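Local coordinates for RagB/SusD family nutrient uptake outer membrane protein (Bacteroides thetaiotaomicron, PDB 7KV2) that probably binds beta-glucans at the cell surface as a SusD-family outer-membrane protein serving nutrient uptake, at residues M73-V83 and P93-E101. Numbering follows the deposited sequence.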
loop_
_atom_site.group_PDB
_atom_site.type_symbol
_atom_site.label_atom_id
_atom_site.label_comp_id
_atom_site.label_asym_id
_atom_site.label_seq_id
_atom_site.Cartn_x
_atom_site.Cartn_y
_atom_site.Cartn_z
ATOM N N MET A 73 4.538 -4.521 4.593
ATOM C CA MET A 73 4.573 -6.000 4.549
ATOM C C MET A 73 5.194 -6.479 3.215
ATOM O O MET A 73 5.916 -7.535 3.241
ATOM C CB MET A 73 3.220 -6.658 4.809
ATOM C CG MET A 73 2.666 -6.475 6.215
ATOM S SD MET A 73 3.759 -6.955 7.574
ATOM C CE MET A 73 4.713 -5.461 7.821
ATOM N N SER A 74 4.983 -5.787 2.088
ATOM C CA SER A 74 5.696 -6.099 0.824
ATOM C C SER A 74 7.072 -5.426 0.804
ATOM O O SER A 74 8.039 -6.071 0.346
ATOM C CB SER A 74 4.850 -5.838 -0.389
ATOM O OG SER A 74 4.644 -4.445 -0.610
ATOM N N ASP A 75 7.199 -4.156 1.209
ATOM C CA ASP A 75 8.490 -3.449 0.996
ATOM C C ASP A 75 9.614 -4.130 1.772
ATOM O O ASP A 75 10.745 -4.037 1.302
ATOM C CB ASP A 75 8.384 -1.951 1.302
ATOM C CG ASP A 75 7.622 -1.187 0.221
ATOM O OD1 ASP A 75 7.823 -1.482 -1.000
ATOM O OD2 ASP A 75 6.846 -0.275 0.587
ATOM N N ILE A 76 9.356 -4.726 2.936
ATOM C CA ILE A 76 10.447 -5.372 3.719
ATOM C C ILE A 76 11.008 -6.531 2.870
ATOM O O ILE A 76 12.149 -6.953 3.151
ATOM C CB ILE A 76 9.993 -5.813 5.121
ATOM C CG1 ILE A 76 8.856 -6.841 5.082
ATOM C CG2 ILE A 76 9.668 -4.589 5.961
ATOM C CD1 ILE A 76 8.312 -7.312 6.416
ATOM N N MET A 77 10.255 -7.072 1.894
ATOM C CA MET A 77 10.734 -8.221 1.070
ATOM C C MET A 77 11.476 -7.752 -0.182
ATOM O O MET A 77 12.033 -8.615 -0.970
ATOM C CB MET A 77 9.582 -9.172 0.716
ATOM C CG MET A 77 8.897 -9.685 1.955
ATOM S SD MET A 77 7.769 -11.094 1.629
ATOM C CE MET A 77 6.291 -10.217 1.110
ATOM N N ALA A 78 11.590 -6.432 -0.379
ATOM C CA ALA A 78 12.299 -5.910 -1.570
ATOM C C ALA A 78 13.701 -5.421 -1.180
ATOM O O ALA A 78 14.353 -6.028 -0.296
ATOM C CB ALA A 78 11.449 -4.831 -2.219
ATOM N N ASP A 79 14.157 -4.299 -1.756
ATOM C CA ASP A 79 15.584 -3.897 -1.761
ATOM C C ASP A 79 15.735 -2.430 -1.321
ATOM O O ASP A 79 16.781 -1.826 -1.651
ATOM C CB ASP A 79 16.208 -4.154 -3.135
ATOM C CG ASP A 79 15.509 -3.487 -4.300
ATOM O OD1 ASP A 79 14.286 -3.263 -4.210
ATOM O OD2 ASP A 79 16.166 -3.287 -5.351
ATOM N N ASP A 80 14.774 -1.866 -0.578
ATOM C CA ASP A 80 14.777 -0.388 -0.340
ATOM C C ASP A 80 14.903 -0.038 1.137
ATOM O O ASP A 80 15.506 1.021 1.457
ATOM C CB ASP A 80 13.501 0.254 -0.891
ATOM C CG ASP A 80 13.429 0.253 -2.400
ATOM O OD1 ASP A 80 14.495 0.207 -3.039
ATOM O OD2 ASP A 80 12.310 0.223 -2.913
ATOM N N LEU A 81 14.349 -0.878 2.011
ATOM C CA LEU A 81 14.276 -0.658 3.469
ATOM C C LEU A 81 14.954 -1.818 4.164
ATOM O O LEU A 81 14.986 -2.954 3.567
ATOM C CB LEU A 81 12.807 -0.604 3.915
ATOM C CG LEU A 81 11.880 0.328 3.150
ATOM C CD1 LEU A 81 10.458 0.203 3.700
ATOM C CD2 LEU A 81 12.341 1.781 3.263
ATOM N N TRP A 82 15.335 -1.617 5.404
ATOM C CA TRP A 82 15.610 -2.732 6.334
ATOM C C TRP A 82 14.340 -3.010 7.161
ATOM O O TRP A 82 13.228 -2.466 6.842
ATOM C CB TRP A 82 16.844 -2.411 7.188
ATOM C CG TRP A 82 18.102 -2.256 6.388
ATOM C CD1 TRP A 82 18.923 -1.160 6.396
ATOM C CD2 TRP A 82 18.713 -3.204 5.487
ATOM N NE1 TRP A 82 19.991 -1.348 5.563
ATOM C CE2 TRP A 82 19.910 -2.616 5.027
ATOM C CE3 TRP A 82 18.423 -4.524 5.097
ATOM C CZ2 TRP A 82 20.760 -3.265 4.118
ATOM C CZ3 TRP A 82 19.286 -5.181 4.233
ATOM C CH2 TRP A 82 20.414 -4.537 3.712
ATOM N N VAL A 83 14.448 -3.869 8.173
ATOM C CA VAL A 83 13.275 -4.263 8.995
ATOM C C VAL A 83 13.337 -3.531 10.328
ATOM O O VAL A 83 12.309 -2.967 10.746
ATOM C CB VAL A 83 13.192 -5.793 9.137
ATOM C CG1 VAL A 83 11.991 -6.166 9.980
ATOM C CG2 VAL A 83 13.137 -6.474 7.775
ATOM N N PRO A 93 8.289 -12.217 12.598
ATOM C CA PRO A 93 7.686 -12.603 11.333
ATOM C C PRO A 93 8.130 -11.680 10.194
ATOM O O PRO A 93 8.300 -12.185 9.062
ATOM C CB PRO A 93 6.170 -12.552 11.594
ATOM C CG PRO A 93 6.049 -12.738 13.070
ATOM C CD PRO A 93 7.271 -12.063 13.655
ATOM N N TRP A 94 8.344 -10.381 10.477
ATOM C CA TRP A 94 8.787 -9.446 9.412
ATOM C C TRP A 94 10.205 -9.808 8.969
ATOM O O TRP A 94 10.489 -9.834 7.757
ATOM C CB TRP A 94 8.796 -8.011 9.948
ATOM C CG TRP A 94 7.488 -7.433 10.389
ATOM C CD1 TRP A 94 6.296 -8.030 10.673
ATOM C CD2 TRP A 94 7.302 -6.048 10.691
ATOM N NE1 TRP A 94 5.368 -7.102 11.095
ATOM C CE2 TRP A 94 5.983 -5.879 11.155
ATOM C CE3 TRP A 94 8.135 -4.937 10.587
ATOM C CZ2 TRP A 94 5.465 -4.619 11.430
ATOM C CZ3 TRP A 94 7.638 -3.699 10.906
ATOM C CH2 TRP A 94 6.317 -3.552 11.320
ATOM N N HIS A 95 11.071 -10.067 9.944
ATOM C CA HIS A 95 12.487 -10.436 9.667
ATOM C C HIS A 95 12.520 -11.737 8.853
ATOM O O HIS A 95 13.259 -11.824 7.817
ATOM C CB HIS A 95 13.251 -10.524 10.981
ATOM C CG HIS A 95 13.465 -9.222 11.624
ATOM N ND1 HIS A 95 14.442 -8.350 11.161
ATOM C CD2 HIS A 95 12.869 -8.635 12.688
ATOM C CE1 HIS A 95 14.432 -7.278 11.938
ATOM N NE2 HIS A 95 13.503 -7.420 12.896
ATOM N N LEU A 96 11.681 -12.697 9.215
ATOM C CA LEU A 96 11.646 -13.965 8.454
ATOM C C LEU A 96 11.168 -13.732 7.020
ATOM O O LEU A 96 11.827 -14.224 6.075
ATOM C CB LEU A 96 10.777 -14.981 9.195
ATOM C CG LEU A 96 11.225 -15.363 10.599
ATOM C CD1 LEU A 96 10.248 -16.409 11.143
ATOM C CD2 LEU A 96 12.628 -15.916 10.624
ATOM N N MET A 97 10.078 -12.987 6.806
ATOM C CA MET A 97 9.589 -12.712 5.445
ATOM C C MET A 97 10.689 -12.030 4.616
ATOM O O MET A 97 10.813 -12.303 3.412
ATOM C CB MET A 97 8.395 -11.760 5.507
ATOM C CG MET A 97 7.162 -12.388 6.079
ATOM S SD MET A 97 5.942 -11.115 6.598
ATOM C CE MET A 97 5.586 -10.354 5.018
ATOM N N MET A 98 11.387 -11.077 5.224
ATOM C CA MET A 98 12.404 -10.270 4.521
ATOM C C MET A 98 13.515 -11.199 4.001
ATOM O O MET A 98 14.003 -10.970 2.889
ATOM C CB MET A 98 12.971 -9.202 5.463
ATOM C CG MET A 98 14.159 -8.474 4.905
ATOM S SD MET A 98 15.740 -9.250 5.324
ATOM C CE MET A 98 16.914 -7.908 5.181
ATOM N N ASN A 99 13.886 -12.200 4.794
ATOM C CA ASN A 99 14.974 -13.151 4.452
ATOM C C ASN A 99 14.420 -14.427 3.792
ATOM O O ASN A 99 15.163 -15.422 3.740
ATOM C CB ASN A 99 15.803 -13.429 5.709
ATOM C CG ASN A 99 17.154 -14.014 5.381
ATOM O OD1 ASN A 99 17.713 -13.701 4.331
ATOM N ND2 ASN A 99 17.650 -14.881 6.261
ATOM N N PHE A 100 13.192 -14.406 3.286
ATOM C CA PHE A 100 12.546 -15.506 2.511
ATOM C C PHE A 100 12.596 -16.825 3.316
ATOM O O PHE A 100 12.785 -17.881 2.680
ATOM C CB PHE A 100 13.208 -15.642 1.131
ATOM C CG PHE A 100 13.375 -14.319 0.428
ATOM C CD1 PHE A 100 12.301 -13.438 0.343
ATOM C CD2 PHE A 100 14.590 -13.924 -0.093
ATOM C CE1 PHE A 100 12.450 -12.194 -0.251
ATOM C CE2 PHE A 100 14.742 -12.677 -0.689
ATOM C CZ PHE A 100 13.674 -11.813 -0.761
ATOM N N GLU A 101 12.394 -16.761 4.629
ATOM C CA GLU A 101 12.407 -17.934 5.556
ATOM C C GLU A 101 11.179 -17.881 6.489
ATOM O O GLU A 101 11.262 -18.321 7.657
ATOM C CB GLU A 101 13.764 -17.961 6.266
ATOM C CG GLU A 101 14.054 -16.788 7.177
ATOM C CD GLU A 101 15.309 -16.945 8.017
ATOM O OE1 GLU A 101 15.539 -18.078 8.489
ATOM O OE2 GLU A 101 16.029 -15.950 8.244
#
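Met-77 and Met-98 bring the two backbones within 4.3 Å between CA atoms, where the type I turn Asp-75 to Ala-78 that continues from helix 70-75 meets the end of helix 92-98. No hydrogen bond joins the segments; in this buried junction of the SusD fold four methionines, whose unbranched, flexible chains can follow an irregular surface, pack with Val-83, Ile-76 and Trp-94. The second helix ends in a Schellman motif, with Phe-100 at positive phi as the C-prime residue.

Trp-94 offers Met-73 a broad face: the methyl CE lies 3.8 Å from the centroid of the five-membered ring and SD follows over the same ring, a Met-aromatic contact. Bends at chi2 and chi3 (-53° and 86°) fold the Met-73 chain onto it. Ile-76 CD1, carried outward by an extended chi2, packs against Trp-94 CB. A leucine in place of Trp-94 would probably take away the flat face under the Met-73 thioether and leave that chain less firmly fixed.

Val-83 suits its place because its two branches serve different partners: CG1 sits over the centre of the His-95 ring, while CG2 rests on Met-98 CB. Beyond, Met-98 CE reaches the Trp-82 ring at its edge. Met-77 crosses Met-97 at a slant, its CG 3.6 Å from the Met-97 carbonyl O, and Phe-161 of helix 137-162 also packs against Met-77. Finally, the carbonyl O of Met-77 meets the Phe-100 ring edge-on, 3.6 Å from CZ.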